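Putative S41 protease (Bacteroides fragilis NCTC 9343, PDB 3K50) is a putative serine protease of the S41 family, probably cleaving peptide bonds, and carries a PDZ-like domain of a kind that commonly binds polypeptide C-termini. Local coordinates at residues I71-V83 and N91-A103. Residues are numbered along the deposited sequence; the frame is centred on the assembly and turned at random.
With GOL (glycerol), chain C.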
ATOM      1  N   ILE A  71       3.023  10.682  13.557  1.00 39.43           N
ATOM      2  CA  ILE A  71       3.280  10.212  14.907  1.00 36.82           C
ATOM      3  C   ILE A  71       4.712   9.678  14.910  1.00 34.47           C
ATOM      4  O   ILE A  71       5.102   8.968  13.987  1.00 36.58           O
ATOM      5  CB  ILE A  71       2.311   9.097  15.308  1.00 39.04           C
ATOM      6  CG1 ILE A  71       0.876   9.636  15.441  1.00 41.63           C
ATOM      7  CG2 ILE A  71       2.746   8.513  16.658  1.00 37.32           C
ATOM      8  CD1 ILE A  71      -0.232   8.594  15.302  1.00 44.17           C
ATOM      9  N   PRO A  72       5.526  10.062  15.889  1.00 36.01           N
ATOM     10  CA  PRO A  72       6.920   9.542  15.875  1.00 33.01           C
ATOM     11  C   PRO A  72       7.016   8.028  15.923  1.00 33.63           C
ATOM     12  O   PRO A  72       6.144   7.361  16.496  1.00 32.70           O
ATOM     13  CB  PRO A  72       7.564  10.165  17.113  1.00 35.04           C
ATOM     14  CG  PRO A  72       6.692  11.301  17.496  1.00 31.60           C
ATOM     15  CD  PRO A  72       5.292  11.002  17.002  1.00 36.37           C
ATOM     16  N   SER A  73       8.071   7.484  15.314  1.00 34.07           N
ATOM     17  CA  SER A  73       8.246   6.016  15.237  1.00 32.94           C
ATOM     18  C   SER A  73       9.685   5.674  14.957  1.00 31.40           C
ATOM     19  O   SER A  73      10.480   6.569  14.660  1.00 30.80           O
ATOM     20  CB  SER A  73       7.346   5.379  14.161  1.00 37.08           C
ATOM     21  OG  SER A  73       7.724   5.726  12.835  1.00 37.60           O
ATOM     22  N   TYR A  74      10.019   4.388  15.120  1.00 30.82           N
ATOM     23  CA  TYR A  74      11.399   3.907  14.907  1.00 31.72           C
ATOM     24  C   TYR A  74      11.708   3.653  13.410  1.00 32.29           C
ATOM     25  O   TYR A  74      12.867   3.576  13.011  1.00 33.53           O
ATOM     26  CB  TYR A  74      11.629   2.643  15.713  1.00 33.27           C
ATOM     27  CG  TYR A  74      11.777   2.842  17.224  1.00 32.79           C
ATOM     28  CD1 TYR A  74      12.833   3.595  17.763  1.00 29.34           C
ATOM     29  CD2 TYR A  74      10.919   2.215  18.093  1.00 32.21           C
ATOM     30  CE1 TYR A  74      12.976   3.763  19.168  1.00 34.71           C
ATOM     31  CE2 TYR A  74      11.068   2.323  19.477  1.00 33.29           C
ATOM     32  CZ  TYR A  74      12.087   3.092  20.005  1.00 37.22           C
ATOM     33  OH  TYR A  74      12.183   3.167  21.349  1.00 36.22           O
ATOM     34  N   GLY A  75      10.663   3.515  12.609  1.00 29.83           N
ATOM     35  CA  GLY A  75      10.781   3.365  11.178  1.00 30.71           C
ATOM     36  C   GLY A  75      10.749   1.928  10.694  1.00 32.56           C
ATOM     37  O   GLY A  75      11.272   1.652   9.606  1.00 34.31           O
ATOM     38  N   PHE A  76      10.181   0.987  11.461  1.00 31.29           N
ATOM     39  CA  PHE A  76      10.050  -0.386  10.931  1.00 30.44           C
ATOM     40  C   PHE A  76       8.697  -1.013  11.206  1.00 31.88           C
ATOM     41  O   PHE A  76       8.042  -0.678  12.177  1.00 30.62           O
ATOM     42  CB  PHE A  76      11.139  -1.301  11.452  1.00 29.63           C
ATOM     43  CG  PHE A  76      11.011  -1.638  12.950  1.00 29.25           C
ATOM     44  CD1 PHE A  76      11.502  -0.785  13.905  1.00 30.34           C
ATOM     45  CD2 PHE A  76      10.399  -2.826  13.363  1.00 32.25           C
ATOM     46  CE1 PHE A  76      11.391  -1.086  15.252  1.00 30.06           C
ATOM     47  CE2 PHE A  76      10.256  -3.111  14.696  1.00 28.20           C
ATOM     48  CZ  PHE A  76      10.770  -2.246  15.640  1.00 30.34           C
ATOM     49  N   ASP A  77       8.281  -1.907  10.320  1.00 32.82           N
ATOM     50  CA  ASP A  77       7.080  -2.714  10.533  1.00 33.88           C
ATOM     51  C   ASP A  77       7.507  -4.114  10.851  1.00 33.24           C
ATOM     52  O   ASP A  77       8.578  -4.553  10.434  1.00 30.96           O
ATOM     53  CB  ASP A  77       6.173  -2.755   9.298  1.00 31.45           C
ATOM     54  CG  ASP A  77       5.508  -1.434   9.017  1.00 43.10           C
ATOM     55  OD1 ASP A  77       5.381  -0.639   9.987  1.00 51.11           O
ATOM     56  OD2 ASP A  77       5.138  -1.184   7.826  1.00 50.31           O
ATOM     57  N   TYR A  78       6.641  -4.853  11.541  1.00 34.19           N
ATOM     58  CA  TYR A  78       6.977  -6.182  11.980  1.00 36.44           C
ATOM     59  C   TYR A  78       5.784  -7.120  12.162  1.00 37.45           C
ATOM     60  O   TYR A  78       4.665  -6.696  12.097  1.00 37.87           O
ATOM     61  CB  TYR A  78       7.650  -6.073  13.347  1.00 35.99           C
ATOM     62  CG  TYR A  78       6.686  -5.581  14.403  1.00 43.88           C
ATOM     63  CD1 TYR A  78       6.486  -4.220  14.596  1.00 46.32           C
ATOM     64  CD2 TYR A  78       5.945  -6.464  15.175  1.00 44.37           C
ATOM     65  CE1 TYR A  78       5.610  -3.747  15.522  1.00 51.00           C
ATOM     66  CE2 TYR A  78       5.034  -6.000  16.100  1.00 46.64           C
ATOM     67  CZ  TYR A  78       4.881  -4.630  16.276  1.00 53.35           C
ATOM     68  OH  TYR A  78       3.992  -4.130  17.194  1.00 49.41           O
ATOM     69  N   THR A  79       6.073  -8.378  12.466  1.00 38.52           N
ATOM     70  CA  THR A  79       5.076  -9.384  12.811  1.00 39.13           C
ATOM     71  C   THR A  79       5.654 -10.186  13.919  1.00 37.54           C
ATOM     72  O   THR A  79       6.816 -10.592  13.831  1.00 34.82           O
ATOM     73  CB  THR A  79       4.854 -10.411  11.714  1.00 41.54           C
ATOM     74  OG1 THR A  79       4.533  -9.749  10.492  1.00 41.73           O
ATOM     75  CG2 THR A  79       3.717 -11.397  12.120  1.00 38.27           C
ATOM     76  N   LEU A  80       4.838 -10.457  14.940  1.00 36.29           N
ATOM     77  CA  LEU A  80       5.235 -11.274  16.104  1.00 34.47           C
ATOM     78  C   LEU A  80       5.052 -12.764  15.878  1.00 32.64           C
ATOM     79  O   LEU A  80       4.063 -13.185  15.270  1.00 30.94           O
ATOM     80  CB  LEU A  80       4.381 -10.929  17.323  1.00 30.00           C
ATOM     81  CG  LEU A  80       4.562  -9.544  17.859  1.00 35.27           C
ATOM     82  CD1 LEU A  80       3.890  -9.436  19.218  1.00 33.26           C
ATOM     83  CD2 LEU A  80       6.050  -9.233  17.968  1.00 37.59           C
ATOM     84  N   TYR A  81       6.018 -13.539  16.361  1.00 33.01           N
ATOM     85  CA  TYR A  81       5.988 -14.997  16.340  1.00 37.04           C
ATOM     86  C   TYR A  81       6.374 -15.461  17.722  1.00 38.90           C
ATOM     87  O   TYR A  81       7.331 -14.948  18.304  1.00 37.77           O
ATOM     88  CB  TYR A  81       7.006 -15.589  15.348  1.00 36.92           C
ATOM     89  CG  TYR A  81       6.621 -15.422  13.934  1.00 33.86           C
ATOM     90  CD1 TYR A  81       6.745 -14.185  13.311  1.00 37.15           C
ATOM     91  CD2 TYR A  81       6.119 -16.487  13.190  1.00 33.23           C
ATOM     92  CE1 TYR A  81       6.366 -14.004  12.016  1.00 37.74           C
ATOM     93  CE2 TYR A  81       5.713 -16.299  11.878  1.00 34.31           C
ATOM     94  CZ  TYR A  81       5.870 -15.049  11.296  1.00 37.63           C
ATOM     95  OH  TYR A  81       5.521 -14.834   9.987  1.00 37.43           O
ATOM     96  N   LYS A  82       5.661 -16.459  18.229  1.00 43.73           N
ATOM     97  CA  LYS A  82       5.897 -17.014  19.562  1.00 48.55           C
ATOM     98  C   LYS A  82       7.305 -17.606  19.688  1.00 50.66           C
ATOM     99  O   LYS A  82       7.763 -18.287  18.769  1.00 51.59           O
ATOM    100  CB  LYS A  82       4.860 -18.109  19.820  1.00 51.38           C
ATOM    101  CG  LYS A  82       4.680 -18.516  21.258  1.00 56.11           C
ATOM    102  CD  LYS A  82       3.726 -17.570  21.951  1.00 63.39           C
ATOM    103  CE  LYS A  82       3.550 -17.943  23.408  1.00 69.60           C
ATOM    104  NZ  LYS A  82       2.406 -17.209  24.018  1.00 72.70           N
ATOM    105  N   VAL A  83       7.988 -17.334  20.806  1.00 52.42           N
ATOM    106  CA  VAL A  83       9.341 -17.856  21.065  1.00 54.92           C
ATOM    107  C   VAL A  83       9.321 -19.317  21.586  1.00 58.35           C
ATOM    108  O   VAL A  83       8.368 -19.738  22.278  1.00 56.71           O
ATOM    109  CB  VAL A  83      10.126 -16.964  22.072  1.00 55.08           C
ATOM    110  CG1 VAL A  83      11.464 -17.626  22.531  1.00 52.01           C
ATOM    111  CG2 VAL A  83      10.407 -15.628  21.487  1.00 54.33           C
ATOM    112  N   ASN A  91       9.233 -13.131  19.106  1.00 36.30           N
ATOM    113  CA  ASN A  91      10.269 -12.545  18.252  1.00 34.96           C
ATOM    114  C   ASN A  91       9.562 -11.690  17.203  1.00 33.10           C
ATOM    115  O   ASN A  91       8.528 -12.098  16.681  1.00 27.99           O
ATOM    116  CB  ASN A  91      11.099 -13.627  17.575  1.00 33.70           C
ATOM    117  CG  ASN A  91      11.986 -14.361  18.538  1.00 35.13           C
ATOM    118  OD1 ASN A  91      12.593 -13.753  19.394  1.00 37.81           O
ATOM    119  ND2 ASN A  91      12.099 -15.687  18.375  1.00 32.62           N
ATOM    120  N   ALA A  92      10.106 -10.506  16.908  1.00 31.80           N
ATOM    121  CA  ALA A  92       9.520  -9.612  15.914  1.00 28.27           C
ATOM    122  C   ALA A  92      10.278  -9.662  14.559  1.00 30.53           C
ATOM    123  O   ALA A  92      11.419  -9.196  14.458  1.00 29.77           O
ATOM    124  CB  ALA A  92       9.453  -8.168  16.447  1.00 27.57           C
ATOM    125  N   LEU A  93       9.636 -10.220  13.537  1.00 30.12           N
ATOM    126  CA  LEU A  93      10.209 -10.328  12.206  1.00 30.73           C
ATOM    127  C   LEU A  93       9.993  -9.010  11.463  1.00 29.96           C
ATOM    128  O   LEU A  93       8.849  -8.617  11.241  1.00 29.89           O
ATOM    129  CB  LEU A  93       9.555 -11.481  11.407  1.00 31.50           C
ATOM    130  CG  LEU A  93       9.971 -11.635   9.948  1.00 31.15           C
ATOM    131  CD1 LEU A  93      11.478 -11.747   9.841  1.00 27.91           C
ATOM    132  CD2 LEU A  93       9.311 -12.850   9.246  1.00 27.95           C
ATOM    133  N   ILE A  94      11.086  -8.355  11.045  1.00 28.96           N
ATOM    134  CA  ILE A  94      10.974  -7.054  10.356  1.00 29.09           C
ATOM    135  C   ILE A  94      10.541  -7.238   8.904  1.00 26.04           C
ATOM    136  O   ILE A  94      11.178  -7.989   8.169  1.00 26.34           O
ATOM    137  CB  ILE A  94      12.293  -6.244  10.480  1.00 26.93           C
ATOM    138  CG1 ILE A  94      12.524  -5.909  11.960  1.00 29.24           C
ATOM    139  CG2 ILE A  94      12.211  -4.974   9.622  1.00 24.69           C
ATOM    140  CD1 ILE A  94      13.890  -5.264  12.290  1.00 29.54           C
ATOM    141  N   SER A  95       9.487  -6.522   8.488  1.00 27.65           N
ATOM    142  CA  SER A  95       8.937  -6.600   7.171  1.00 28.02           C
ATOM    143  C   SER A  95       9.247  -5.379   6.272  1.00 28.15           C
ATOM    144  O   SER A  95       9.107  -5.480   5.093  1.00 27.54           O
ATOM    145  CB  SER A  95       7.402  -6.683   7.274  1.00 29.27           C
ATOM    146  OG  SER A  95       6.885  -5.524   7.980  1.00 28.66           O
ATOM    147  N   TYR A  96       9.625  -4.242   6.839  1.00 27.91           N
ATOM    148  CA  TYR A  96       9.814  -2.999   6.089  1.00 26.52           C
ATOM    149  C   TYR A  96      10.621  -2.055   6.984  1.00 29.72           C
ATOM    150  O   TYR A  96      10.368  -1.987   8.227  1.00 29.43           O
ATOM    151  CB  TYR A  96       8.446  -2.397   5.782  1.00 29.93           C
ATOM    152  CG  TYR A  96       8.446  -1.238   4.818  1.00 27.37           C
ATOM    153  CD1 TYR A  96       8.550   0.018   5.271  1.00 22.76           C
ATOM    154  CD2 TYR A  96       8.225  -1.422   3.449  1.00 26.11           C
ATOM    155  CE1 TYR A  96       8.518   1.099   4.413  1.00 35.86           C
ATOM    156  CE2 TYR A  96       8.166  -0.367   2.601  1.00 29.87           C
ATOM    157  CZ  TYR A  96       8.318   0.902   3.095  1.00 28.49           C
ATOM    158  OH  TYR A  96       8.290   2.003   2.272  1.00 33.88           O
ATOM    159  N   VAL A  97      11.626  -1.388   6.407  1.00 25.77           N
ATOM    160  CA  VAL A  97      12.426  -0.387   7.131  1.00 23.86           C
ATOM    161  C   VAL A  97      12.357   0.912   6.335  1.00 27.90           C
ATOM    162  O   VAL A  97      12.676   0.931   5.124  1.00 27.81           O
ATOM    163  CB  VAL A  97      13.886  -0.856   7.272  1.00 29.81           C
ATOM    164  CG1 VAL A  97      14.809   0.248   7.871  1.00 23.53           C
ATOM    165  CG2 VAL A  97      13.920  -2.100   8.132  1.00 20.87           C
ATOM    166  N   VAL A  98      11.980   1.998   6.998  1.00 27.36           N
ATOM    167  CA  VAL A  98      11.891   3.295   6.395  1.00 27.30           C
ATOM    168  C   VAL A  98      13.303   3.867   6.230  1.00 26.69           C
ATOM    169  O   VAL A  98      14.071   3.869   7.201  1.00 29.69           O
ATOM    170  CB  VAL A  98      11.053   4.260   7.272  1.00 24.80           C
ATOM    171  CG1 VAL A  98      11.185   5.686   6.816  1.00 25.43           C
ATOM    172  CG2 VAL A  98       9.552   3.824   7.309  1.00 24.94           C
ATOM    173  N   PRO A  99      13.652   4.302   5.004  1.00 28.60           N
ATOM    174  CA  PRO A  99      14.950   4.909   4.708  1.00 31.87           C
ATOM    175  C   PRO A  99      15.203   6.127   5.593  1.00 31.62           C
ATOM    176  O   PRO A  99      14.331   6.949   5.795  1.00 33.18           O
ATOM    177  CB  PRO A  99      14.839   5.314   3.245  1.00 34.79           C
ATOM    178  CG  PRO A  99      13.724   4.541   2.673  1.00 39.00           C
ATOM    179  CD  PRO A  99      12.797   4.178   3.805  1.00 34.15           C
ATOM    180  N   GLY A 100      16.390   6.200   6.160  1.00 36.29           N
ATOM    181  CA  GLY A 100      16.748   7.309   6.991  1.00 36.39           C
ATOM    182  C   GLY A 100      16.189   7.298   8.397  1.00 37.51           C
ATOM    183  O   GLY A 100      16.354   8.284   9.100  1.00 42.76           O
ATOM    184  N   SER A 101      15.609   6.194   8.835  1.00 32.65           N
ATOM    185  CA  SER A 101      15.013   6.062  10.152  1.00 30.94           C
ATOM    186  C   SER A 101      15.994   5.564  11.209  1.00 34.06           C
ATOM    187  O   SER A 101      17.080   5.132  10.883  1.00 30.88           O
ATOM    188  CB  SER A 101      13.875   5.035  10.068  1.00 36.15           C
ATOM    189  OG  SER A 101      14.323   3.734   9.676  1.00 31.68           O
ATOM    190  N   PRO A 102      15.617   5.664  12.493  1.00 30.99           N
ATOM    191  CA  PRO A 102      16.347   5.002  13.554  1.00 32.18           C
ATOM    192  C   PRO A 102      16.615   3.509  13.267  1.00 31.44           C
ATOM    193  O   PRO A 102      17.708   3.034  13.554  1.00 29.84           O
ATOM    194  CB  PRO A 102      15.385   5.126  14.759  1.00 35.62           C
ATOM    195  CG  PRO A 102      14.669   6.367  14.539  1.00 31.33           C
ATOM    196  CD  PRO A 102      14.509   6.479  13.028  1.00 32.46           C
ATOM    197  N   ALA A 103      15.642   2.794  12.704  1.00 30.67           N
ATOM    198  CA  ALA A 103      15.795   1.362  12.383  1.00 33.22           C
ATOM    199  C   ALA A 103      16.959   1.132  11.394  1.00 31.52           C
ATOM    200  O   ALA A 103      17.852   0.273  11.578  1.00 31.77           O
ATOM    201  CB  ALA A 103      14.441   0.786  11.796  1.00 29.78           C
TER
HETATM  202  C1  GOL C   2       3.250  -4.507   7.423  1.00 66.10           C
HETATM  203  O1  GOL C   2       3.981  -3.907   6.368  1.00 65.91           O
HETATM  204  C2  GOL C   2       3.843  -5.903   7.683  1.00 64.89           C
HETATM  205  O2  GOL C   2       4.301  -6.084   9.027  1.00 59.34           O
HETATM  206  C3  GOL C   2       2.850  -6.988   7.247  1.00 62.91           C
HETATM  207  O3  GOL C   2       3.392  -8.284   7.333  1.00 43.59           O
HETATM  208  O   HOH W   1       6.979  -9.651   9.515  1.00 36.19           O
HETATM  209  O   HOH W   2      10.099 -17.354  16.806  1.00 58.36           O
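Phe76 to Tyr81 pair with Asn91 to Val97 in the antiparallel beta hairpin that supplies the first two strands of the five-stranded sheet of the PDZ-like domain, strand 76-82 at an outer edge. Backbone bonds run in reciprocal pairs at Tyr81/Asn91 and Thr79/Leu93; Asn91 N to Tyr81 O is 2.7 Å. Past Tyr78 and Ile94, a classic beta bulge sets Asp77 opposite both Ser95 and Tyr96: Ser95 N donates to Asp77 O from above the carbonyl plane, at 2.9 Å, and Asp77 N to Tyr96 O. Gly75 O takes an almost straight bond (176°) from Val98 N, and Tyr74 O accepts from Ala103 N in the first turn of helix 102-105, whose N-cap, Ser101, accepts from Glu104 N through OG. Gly75 has no side chain, and Ser101 CB packs 3.7 Å from Gly75 CA, where a CB would point. The Gly-Phe pair entering the edge strand recalls the carboxylate-binding loop of PDZ domains.

Apolar contacts gather on the face of Phe76, Tyr78 and Leu80. Phe76 CG sits between its backbone N and carbonyl carbon (chi1 70°), which brings CD2 to 4.0 Å from Ile94 CG1, the two side chains crossing near a right angle, while Ala103 CB meets the CB and CD1 side. Ala92 CB touches both Leu80 CD2 and Tyr78 CD2; Tyr78 OH extends to Glu127. On the reverse face Tyr81 CE1 meets Leu93 CB, and the same ring packs edge-to-face with Trp113.

A glycerol, probably from the crystallisation liquor, and a water complete the polar contacts beside the bulge and at Thr79. The glycerol hydrogen-bonds Ser95 OG through O2 and weakly Asp77 OD2 through O1; the water links Thr79 OG1, at 2.6 Å, to Leu93 O, at 2.7 Å.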